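Local coordinates for uncharacterized protein (Danio rerio, PDB 5HBA), which probably serves in innate immunity as the A-chain globular recognition domain of complement C1q, assembling here as a trimer of identical subunits, at residues Y41-H55 against S91-W105. Sequence-based numbering, arbitrary orientation.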
ATOM      1  N   TYR A  41     -13.639   5.843 -12.734  1.00 24.20           N
ATOM      2  CA  TYR A  41     -12.611   5.272 -13.621  1.00 27.15           C
ATOM      3  C   TYR A  41     -11.377   6.149 -13.787  1.00 27.12           C
ATOM      4  O   TYR A  41     -11.489   7.342 -14.075  1.00 27.23           O
ATOM      5  CB  TYR A  41     -13.147   5.014 -15.043  1.00 27.95           C
ATOM      6  CG  TYR A  41     -14.228   3.972 -15.186  1.00 28.18           C
ATOM      7  CD1 TYR A  41     -13.981   2.635 -14.895  1.00 26.96           C
ATOM      8  CD2 TYR A  41     -15.487   4.320 -15.670  1.00 27.26           C
ATOM      9  CE1 TYR A  41     -14.970   1.680 -15.038  1.00 29.15           C
ATOM     10  CE2 TYR A  41     -16.480   3.376 -15.820  1.00 29.96           C
ATOM     11  CZ  TYR A  41     -16.216   2.058 -15.505  1.00 30.35           C
ATOM     12  OH  TYR A  41     -17.199   1.111 -15.656  1.00 28.95           O
ATOM     13  N   PHE A  42     -10.204   5.535 -13.654  1.00 23.77           N
ATOM     14  CA  PHE A  42      -8.997   6.077 -14.258  1.00 24.77           C
ATOM     15  C   PHE A  42      -9.022   5.614 -15.702  1.00 31.00           C
ATOM     16  O   PHE A  42      -9.212   4.426 -15.964  1.00 28.21           O
ATOM     17  CB  PHE A  42      -7.743   5.525 -13.582  1.00 27.31           C
ATOM     18  CG  PHE A  42      -6.470   5.838 -14.320  1.00 25.75           C
ATOM     19  CD1 PHE A  42      -5.800   7.033 -14.093  1.00 27.48           C
ATOM     20  CD2 PHE A  42      -5.938   4.935 -15.232  1.00 27.75           C
ATOM     21  CE1 PHE A  42      -4.625   7.326 -14.766  1.00 29.71           C
ATOM     22  CE2 PHE A  42      -4.764   5.226 -15.913  1.00 28.23           C
ATOM     23  CZ  PHE A  42      -4.110   6.425 -15.683  1.00 28.15           C
ATOM     24  N   THR A  43      -8.839   6.543 -16.636  1.00 28.28           N
ATOM     25  CA  THR A  43      -8.731   6.198 -18.051  1.00 27.78           C
ATOM     26  C   THR A  43      -7.355   6.602 -18.571  1.00 28.19           C
ATOM     27  O   THR A  43      -6.992   7.777 -18.551  1.00 30.45           O
ATOM     28  CB  THR A  43      -9.807   6.905 -18.907  1.00 31.78           C
ATOM     29  OG1 THR A  43     -11.111   6.479 -18.489  1.00 31.54           O
ATOM     30  CG2 THR A  43      -9.617   6.562 -20.397  1.00 34.11           C
ATOM     31  N   CYS A  44      -6.600   5.619 -19.041  1.00 27.82           N
ATOM     32  CA  CYS A  44      -5.252   5.848 -19.544  1.00 28.62           C
ATOM     33  C   CYS A  44      -5.229   6.743 -20.795  1.00 31.29           C
ATOM     34  O   CYS A  44      -5.872   6.430 -21.804  1.00 31.27           O
ATOM     35  CB  CYS A  44      -4.602   4.497 -19.861  1.00 29.62           C
ATOM     36  SG  CYS A  44      -2.888   4.580 -20.446  1.00 30.70           S
ATOM     37  N   LYS A  45      -4.495   7.851 -20.715  1.00 30.69           N
ATOM     38  CA  LYS A  45      -4.190   8.678 -21.882  1.00 33.59           C
ATOM     39  C   LYS A  45      -2.763   8.398 -22.341  1.00 33.91           C
ATOM     40  O   LYS A  45      -2.474   8.383 -23.538  1.00 36.60           O
ATOM     41  CB  LYS A  45      -4.321  10.172 -21.557  1.00 33.93           C
ATOM     42  CG  LYS A  45      -5.731  10.687 -21.353  1.00 36.30           C
ATOM     43  CD  LYS A  45      -5.695  12.215 -21.229  1.00 37.57           C
ATOM     44  CE  LYS A  45      -6.734  12.727 -20.263  1.00 38.55           C
ATOM     45  NZ  LYS A  45      -6.333  14.054 -19.733  1.00 40.47           N
ATOM     46  N   VAL A  46      -1.875   8.177 -21.374  1.00 32.42           N
ATOM     47  CA  VAL A  46      -0.468   7.890 -21.649  1.00 32.01           C
ATOM     48  C   VAL A  46      -0.164   6.404 -21.472  1.00 35.51           C
ATOM     49  O   VAL A  46      -0.148   5.899 -20.347  1.00 33.63           O
ATOM     50  CB  VAL A  46       0.447   8.678 -20.694  1.00 31.81           C
ATOM     51  CG1 VAL A  46       1.911   8.343 -20.955  1.00 32.81           C
ATOM     52  CG2 VAL A  46       0.200  10.172 -20.827  1.00 32.85           C
ATOM     53  N   PRO A  47       0.088   5.692 -22.582  1.00 33.40           N
ATOM     54  CA  PRO A  47       0.380   4.253 -22.532  1.00 33.27           C
ATOM     55  C   PRO A  47       1.646   3.977 -21.732  1.00 32.51           C
ATOM     56  O   PRO A  47       2.634   4.699 -21.886  1.00 31.22           O
ATOM     57  CB  PRO A  47       0.609   3.888 -24.006  1.00 36.14           C
ATOM     58  CG  PRO A  47      -0.047   5.002 -24.786  1.00 34.24           C
ATOM     59  CD  PRO A  47       0.150   6.223 -23.954  1.00 34.27           C
ATOM     60  N   GLY A  48       1.627   2.951 -20.886  1.00 29.71           N
ATOM     61  CA  GLY A  48       2.793   2.652 -20.076  1.00 32.38           C
ATOM     62  C   GLY A  48       2.515   1.737 -18.898  1.00 27.88           C
ATOM     63  O   GLY A  48       1.475   1.071 -18.836  1.00 25.39           O
ATOM     64  N   VAL A  49       3.461   1.709 -17.968  1.00 27.45           N
ATOM     65  CA  VAL A  49       3.367   0.858 -16.794  1.00 27.58           C
ATOM     66  C   VAL A  49       3.016   1.742 -15.594  1.00 29.39           C
ATOM     67  O   VAL A  49       3.646   2.783 -15.374  1.00 30.59           O
ATOM     68  CB  VAL A  49       4.681   0.097 -16.574  1.00 30.24           C
ATOM     69  CG1 VAL A  49       4.635  -0.692 -15.281  1.00 28.89           C
ATOM     70  CG2 VAL A  49       4.934  -0.840 -17.754  1.00 31.36           C
ATOM     71  N   TYR A  50       1.998   1.339 -14.837  1.00 23.79           N
ATOM     72  CA  TYR A  50       1.450   2.183 -13.780  1.00 27.36           C
ATOM     73  C   TYR A  50       1.464   1.482 -12.434  1.00 26.25           C
ATOM     74  O   TYR A  50       1.425   0.255 -12.378  1.00 25.07           O
ATOM     75  CB  TYR A  50      -0.003   2.526 -14.108  1.00 24.97           C
ATOM     76  CG  TYR A  50      -0.180   3.588 -15.166  1.00 25.72           C
ATOM     77  CD1 TYR A  50      -0.070   3.278 -16.516  1.00 23.40           C
ATOM     78  CD2 TYR A  50      -0.480   4.898 -14.809  1.00 25.64           C
ATOM     79  CE1 TYR A  50      -0.242   4.256 -17.487  1.00 29.05           C
ATOM     80  CE2 TYR A  50      -0.655   5.879 -15.765  1.00 27.53           C
ATOM     81  CZ  TYR A  50      -0.532   5.552 -17.104  1.00 25.68           C
ATOM     82  OH  TYR A  50      -0.712   6.539 -18.043  1.00 27.27           O
ATOM     83  N   TYR A  51       1.483   2.260 -11.353  1.00 21.26           N
ATOM     84  CA  TYR A  51       1.201   1.702 -10.035  1.00 22.67           C
ATOM     85  C   TYR A  51      -0.157   2.191  -9.531  1.00 25.90           C
ATOM     86  O   TYR A  51      -0.470   3.386  -9.612  1.00 21.89           O
ATOM     87  CB  TYR A  51       2.306   2.058  -9.027  1.00 27.40           C
ATOM     88  CG  TYR A  51       2.036   1.527  -7.637  1.00 25.91           C
ATOM     89  CD1 TYR A  51       2.018   0.161  -7.392  1.00 26.74           C
ATOM     90  CD2 TYR A  51       1.775   2.389  -6.578  1.00 26.95           C
ATOM     91  CE1 TYR A  51       1.762  -0.333  -6.134  1.00 28.32           C
ATOM     92  CE2 TYR A  51       1.522   1.905  -5.309  1.00 26.95           C
ATOM     93  CZ  TYR A  51       1.522   0.544  -5.097  1.00 28.91           C
ATOM     94  OH  TYR A  51       1.263   0.056  -3.847  1.00 27.59           O
ATOM     95  N   PHE A  52      -0.960   1.265  -9.015  1.00 25.24           N
ATOM     96  CA  PHE A  52      -2.255   1.603  -8.419  1.00 24.70           C
ATOM     97  C   PHE A  52      -2.327   1.022  -7.005  1.00 25.43           C
ATOM     98  O   PHE A  52      -1.826  -0.077  -6.756  1.00 24.05           O
ATOM     99  CB  PHE A  52      -3.401   1.012  -9.248  1.00 23.89           C
ATOM    100  CG  PHE A  52      -3.552   1.623 -10.610  1.00 27.38           C
ATOM    101  CD1 PHE A  52      -4.351   2.749 -10.797  1.00 25.32           C
ATOM    102  CD2 PHE A  52      -2.921   1.061 -11.713  1.00 26.69           C
ATOM    103  CE1 PHE A  52      -4.502   3.312 -12.068  1.00 22.42           C
ATOM    104  CE2 PHE A  52      -3.067   1.618 -12.978  1.00 25.39           C
ATOM    105  CZ  PHE A  52      -3.852   2.749 -13.152  1.00 25.49           C
ATOM    106  N   VAL A  53      -2.959   1.751  -6.092  1.00 23.27           N
ATOM    107  CA  VAL A  53      -3.136   1.269  -4.723  1.00 22.79           C
ATOM    108  C   VAL A  53      -4.372   1.927  -4.120  1.00 23.39           C
ATOM    109  O   VAL A  53      -4.671   3.095  -4.407  1.00 20.63           O
ATOM    110  CB  VAL A  53      -1.872   1.525  -3.850  1.00 25.42           C
ATOM    111  CG1 VAL A  53      -1.693   3.010  -3.550  1.00 25.87           C
ATOM    112  CG2 VAL A  53      -1.932   0.733  -2.539  1.00 23.89           C
ATOM    113  N   PHE A  54      -5.113   1.168  -3.319  1.00 21.95           N
ATOM    114  CA  PHE A  54      -6.251   1.737  -2.608  1.00 22.89           C
ATOM    115  C   PHE A  54      -6.203   1.399  -1.117  1.00 24.84           C
ATOM    116  O   PHE A  54      -5.566   0.417  -0.713  1.00 22.36           O
ATOM    117  CB  PHE A  54      -7.573   1.254  -3.218  1.00 19.00           C
ATOM    118  CG  PHE A  54      -7.818  -0.213  -3.038  1.00 21.45           C
ATOM    119  CD1 PHE A  54      -8.441  -0.691  -1.891  1.00 23.67           C
ATOM    120  CD2 PHE A  54      -7.417  -1.117  -4.006  1.00 20.54           C
ATOM    121  CE1 PHE A  54      -8.651  -2.038  -1.704  1.00 24.10           C
ATOM    122  CE2 PHE A  54      -7.627  -2.489  -3.827  1.00 22.65           C
ATOM    123  CZ  PHE A  54      -8.252  -2.942  -2.677  1.00 26.08           C
ATOM    124  N   HIS A  55      -6.895   2.205  -0.314  1.00 18.67           N
ATOM    125  CA  HIS A  55      -7.043   1.942   1.122  1.00 26.43           C
ATOM    126  C   HIS A  55      -8.491   2.244   1.471  1.00 24.29           C
ATOM    127  O   HIS A  55      -8.969   3.372   1.264  1.00 23.17           O
ATOM    128  CB  HIS A  55      -6.127   2.844   1.970  1.00 22.26           C
ATOM    129  CG  HIS A  55      -4.715   2.911   1.488  1.00 21.60           C
ATOM    130  ND1 HIS A  55      -3.781   1.930   1.731  1.00 21.33           N
ATOM    131  CD2 HIS A  55      -4.057   3.885   0.791  1.00 24.47           C
ATOM    132  CE1 HIS A  55      -2.633   2.269   1.196  1.00 24.10           C
ATOM    133  NE2 HIS A  55      -2.762   3.440   0.614  1.00 19.11           N
ATOM    134  N   SER A  91      -6.246  -2.816   2.148  1.00 26.55           N
ATOM    135  CA  SER A  91      -5.431  -2.193   1.115  1.00 24.57           C
ATOM    136  C   SER A  91      -5.052  -3.220   0.059  1.00 25.01           C
ATOM    137  O   SER A  91      -4.891  -4.417   0.353  1.00 23.96           O
ATOM    138  CB  SER A  91      -4.168  -1.594   1.727  1.00 25.14           C
ATOM    139  OG  SER A  91      -4.500  -0.621   2.688  1.00 23.85           O
ATOM    140  N   GLY A  92      -4.908  -2.754  -1.178  1.00 23.82           N
ATOM    141  CA  GLY A  92      -4.559  -3.631  -2.284  1.00 22.82           C
ATOM    142  C   GLY A  92      -4.058  -2.771  -3.421  1.00 26.32           C
ATOM    143  O   GLY A  92      -4.190  -1.541  -3.383  1.00 23.89           O
ATOM    144  N   GLY A  93      -3.488  -3.402  -4.435  1.00 24.21           N
ATOM    145  CA  GLY A  93      -2.967  -2.656  -5.560  1.00 25.53           C
ATOM    146  C   GLY A  93      -2.029  -3.492  -6.386  1.00 26.73           C
ATOM    147  O   GLY A  93      -1.728  -4.646  -6.033  1.00 28.60           O
ATOM    148  N   ALA A  94      -1.565  -2.925  -7.498  1.00 21.73           N
ATOM    149  CA  ALA A  94      -0.753  -3.683  -8.443  1.00 25.50           C
ATOM    150  C   ALA A  94       0.025  -2.776  -9.376  1.00 25.07           C
ATOM    151  O   ALA A  94      -0.320  -1.606  -9.545  1.00 22.99           O
ATOM    152  CB  ALA A  94      -1.630  -4.641  -9.250  1.00 20.89           C
ATOM    153  N   VAL A  95       1.081  -3.324  -9.974  1.00 22.92           N
ATOM    154  CA  VAL A  95       1.747  -2.674 -11.100  1.00 26.45           C
ATOM    155  C   VAL A  95       1.160  -3.228 -12.400  1.00 30.91           C
ATOM    156  O   VAL A  95       1.229  -4.435 -12.667  1.00 27.27           O
ATOM    157  CB  VAL A  95       3.273  -2.881 -11.071  1.00 27.39           C
ATOM    158  CG1 VAL A  95       3.884  -2.518 -12.414  1.00 25.94           C
ATOM    159  CG2 VAL A  95       3.892  -2.029  -9.979  1.00 24.25           C
ATOM    160  N   LEU A  96       0.559  -2.347 -13.197  1.00 27.24           N
ATOM    161  CA  LEU A  96      -0.152  -2.769 -14.401  1.00 27.04           C
ATOM    162  C   LEU A  96       0.378  -2.086 -15.662  1.00 29.62           C
ATOM    163  O   LEU A  96       0.747  -0.911 -15.634  1.00 31.69           O
ATOM    164  CB  LEU A  96      -1.645  -2.442 -14.263  1.00 31.13           C
ATOM    165  CG  LEU A  96      -2.396  -3.015 -13.058  1.00 30.46           C
ATOM    166  CD1 LEU A  96      -3.850  -2.528 -13.060  1.00 30.51           C
ATOM    167  CD2 LEU A  96      -2.340  -4.526 -13.071  1.00 27.53           C
ATOM    168  N   THR A  97       0.381  -2.823 -16.771  1.00 29.51           N
ATOM    169  CA  THR A  97       0.704  -2.270 -18.081  1.00 30.64           C
ATOM    170  C   THR A  97      -0.596  -1.891 -18.766  1.00 28.27           C
ATOM    171  O   THR A  97      -1.480  -2.740 -18.922  1.00 32.58           O
ATOM    172  CB  THR A  97       1.415  -3.323 -18.967  1.00 33.86           C
ATOM    173  OG1 THR A  97       2.529  -3.867 -18.256  1.00 37.32           O
ATOM    174  CG2 THR A  97       1.903  -2.695 -20.259  1.00 34.56           C
ATOM    175  N   LEU A  98      -0.719  -0.632 -19.181  1.00 26.50           N
ATOM    176  CA  LEU A  98      -1.965  -0.158 -19.764  1.00 30.10           C
ATOM    177  C   LEU A  98      -1.785   0.395 -21.181  1.00 30.42           C
ATOM    178  O   LEU A  98      -0.761   1.006 -21.496  1.00 29.32           O
ATOM    179  CB  LEU A  98      -2.600   0.912 -18.874  1.00 25.46           C
ATOM    180  CG  LEU A  98      -2.897   0.578 -17.409  1.00 27.10           C
ATOM    181  CD1 LEU A  98      -3.419   1.826 -16.700  1.00 25.55           C
ATOM    182  CD2 LEU A  98      -3.911  -0.550 -17.303  1.00 28.62           C
ATOM    183  N   LEU A  99      -2.787   0.180 -22.029  1.00 30.51           N
ATOM    184  CA  LEU A  99      -2.811   0.799 -23.356  1.00 33.64           C
ATOM    185  C   LEU A  99      -3.713   2.021 -23.315  1.00 33.08           C
ATOM    186  O   LEU A  99      -4.479   2.195 -22.364  1.00 32.16           O
ATOM    187  CB  LEU A  99      -3.326  -0.186 -24.406  1.00 34.36           C
ATOM    188  CG  LEU A  99      -2.462  -1.438 -24.536  1.00 35.51           C
ATOM    189  CD1 LEU A  99      -2.967  -2.395 -25.610  1.00 33.48           C
ATOM    190  CD2 LEU A  99      -1.040  -1.006 -24.825  1.00 39.57           C
ATOM    191  N   LYS A 100      -3.633   2.866 -24.340  1.00 33.21           N
ATOM    192  CA  LYS A 100      -4.455   4.073 -24.389  1.00 35.78           C
ATOM    193  C   LYS A 100      -5.921   3.670 -24.397  1.00 31.42           C
ATOM    194  O   LYS A 100      -6.315   2.774 -25.141  1.00 33.06           O
ATOM    195  CB  LYS A 100      -4.123   4.905 -25.628  1.00 33.14           C
ATOM    196  CG  LYS A 100      -4.643   6.358 -25.579  1.00 41.82           C
ATOM    197  CD  LYS A 100      -4.130   7.151 -26.782  1.00 43.04           C
ATOM    198  CE  LYS A 100      -4.121   8.651 -26.519  1.00 47.32           C
ATOM    199  NZ  LYS A 100      -5.493   9.214 -26.443  1.00 45.85           N
ATOM    200  N   GLY A 101      -6.721   4.309 -23.547  1.00 31.67           N
ATOM    201  CA  GLY A 101      -8.127   3.968 -23.431  1.00 31.05           C
ATOM    202  C   GLY A 101      -8.481   2.928 -22.371  1.00 31.02           C
ATOM    203  O   GLY A 101      -9.649   2.833 -21.980  1.00 31.38           O
ATOM    204  N   ASP A 102      -7.507   2.139 -21.913  1.00 29.35           N
ATOM    205  CA  ASP A 102      -7.777   1.161 -20.852  1.00 31.12           C
ATOM    206  C   ASP A 102      -8.286   1.864 -19.595  1.00 30.79           C
ATOM    207  O   ASP A 102      -7.834   2.963 -19.258  1.00 29.58           O
ATOM    208  CB  ASP A 102      -6.526   0.346 -20.493  1.00 30.84           C
ATOM    209  CG  ASP A 102      -6.110  -0.610 -21.585  1.00 32.25           C
ATOM    210  OD1 ASP A 102      -6.917  -0.846 -22.516  1.00 31.64           O
ATOM    211  OD2 ASP A 102      -4.973  -1.137 -21.505  1.00 31.11           O
ATOM    212  N   LYS A 103      -9.230   1.233 -18.901  1.00 30.47           N
ATOM    213  CA  LYS A 103      -9.784   1.821 -17.686  1.00 29.80           C
ATOM    214  C   LYS A 103      -9.373   0.996 -16.470  1.00 27.37           C
ATOM    215  O   LYS A 103      -9.190  -0.217 -16.585  1.00 26.90           O
ATOM    216  CB  LYS A 103     -11.308   1.914 -17.789  1.00 28.58           C
ATOM    217  CG  LYS A 103     -11.773   2.885 -18.879  1.00 33.69           C
ATOM    218  CD  LYS A 103     -13.290   2.953 -18.991  1.00 34.19           C
ATOM    219  CE  LYS A 103     -13.710   3.920 -20.096  1.00 43.22           C
ATOM    220  NZ  LYS A 103     -13.413   5.362 -19.772  1.00 45.01           N
ATOM    221  N   VAL A 104      -9.195   1.655 -15.324  1.00 26.88           N
ATOM    222  CA  VAL A 104      -8.865   0.955 -14.076  1.00 23.42           C
ATOM    223  C   VAL A 104      -9.750   1.498 -12.965  1.00 29.36           C
ATOM    224  O   VAL A 104     -10.006   2.712 -12.893  1.00 24.38           O
ATOM    225  CB  VAL A 104      -7.373   1.099 -13.700  1.00 25.67           C
ATOM    226  CG1 VAL A 104      -7.058   0.328 -12.412  1.00 23.33           C
ATOM    227  CG2 VAL A 104      -6.482   0.589 -14.836  1.00 25.23           C
ATOM    228  N   TRP A 105     -10.245   0.606 -12.111  1.00 25.33           N
ATOM    229  CA  TRP A 105     -11.126   1.048 -11.041  1.00 24.29           C
ATOM    230  C   TRP A 105     -11.139   0.054  -9.892  1.00 23.99           C
ATOM    231  O   TRP A 105     -10.545  -1.027  -9.983  1.00 25.94           O
ATOM    232  CB  TRP A 105     -12.543   1.289 -11.582  1.00 23.96           C
ATOM    233  CG  TRP A 105     -13.323   0.037 -11.976  1.00 24.32           C
ATOM    234  CD1 TRP A 105     -14.279  -0.587 -11.225  1.00 25.78           C
ATOM    235  CD2 TRP A 105     -13.250  -0.698 -13.216  1.00 23.11           C
ATOM    236  NE1 TRP A 105     -14.791  -1.670 -11.907  1.00 27.74           N
ATOM    237  CE2 TRP A 105     -14.176  -1.760 -13.137  1.00 25.61           C
ATOM    238  CE3 TRP A 105     -12.488  -0.568 -14.387  1.00 24.76           C
ATOM    239  CZ2 TRP A 105     -14.368  -2.685 -14.164  1.00 28.19           C
ATOM    240  CZ3 TRP A 105     -12.672  -1.494 -15.413  1.00 29.04           C
ATOM    241  CH2 TRP A 105     -13.609  -2.533 -15.296  1.00 29.27           C
TER
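Gly48–His55 pairs with Ser91–Leu98 as antiparallel strands, their axes approaching to 4.5 Å with directions 153° apart, while Phe42 and Thr43 pair with Val104 and Lys103 in a second sheet, so that each segment runs from one sheet of the C1q/TNF jelly-roll sandwich to the other. Tyr50, Phe52 and Phe54 point inward. Val104 presses CG1 over the centre of the Phe52 ring, 3.9 Å from its centroid, and so joins the two sheets. Leu98 CD1 reaches the edge of the same ring, 3.7 Å from Phe52 CZ, and also touches the rings of Phe42 and Tyr50. Farther along, Phe54 has its CG between its own N and carbonyl carbon (chi1 67°), which folds the ring across the neighbouring strand, with Gly92 N over its centre, 3.6 Å above the ring plane; a CB on Gly92 would clash with it. Without the ring, as with an alanine at Phe54, the Gly92 backbone would probably lose its aromatic cover and a gap would open beside Leu64. In the second sheet, Tyr41 sets its edge against the face of Trp105, planes at 86°, while Lys103 lays CD over a Tyr41 face and bends at its last torsion so that NZ donates a 2.9 Å hydrogen bond to Thr43 OG1. On the trimer-facing side of the first sheet, His55 ND1 and Ser91 OG share a 2.8 Å hydrogen bond, and Tyr51 packs on Tyr51 of the third subunit. Strands 48–55 and 91–98 thus turn aromatic and aliphatic groups inward, the buried Tyr50 hydroxyl satisfied by Val46 O, whereas polar His55 and Ser91, aromatic Tyr51 and aliphatic Val53 and Val95 share the other face, consistent with a subunit interface.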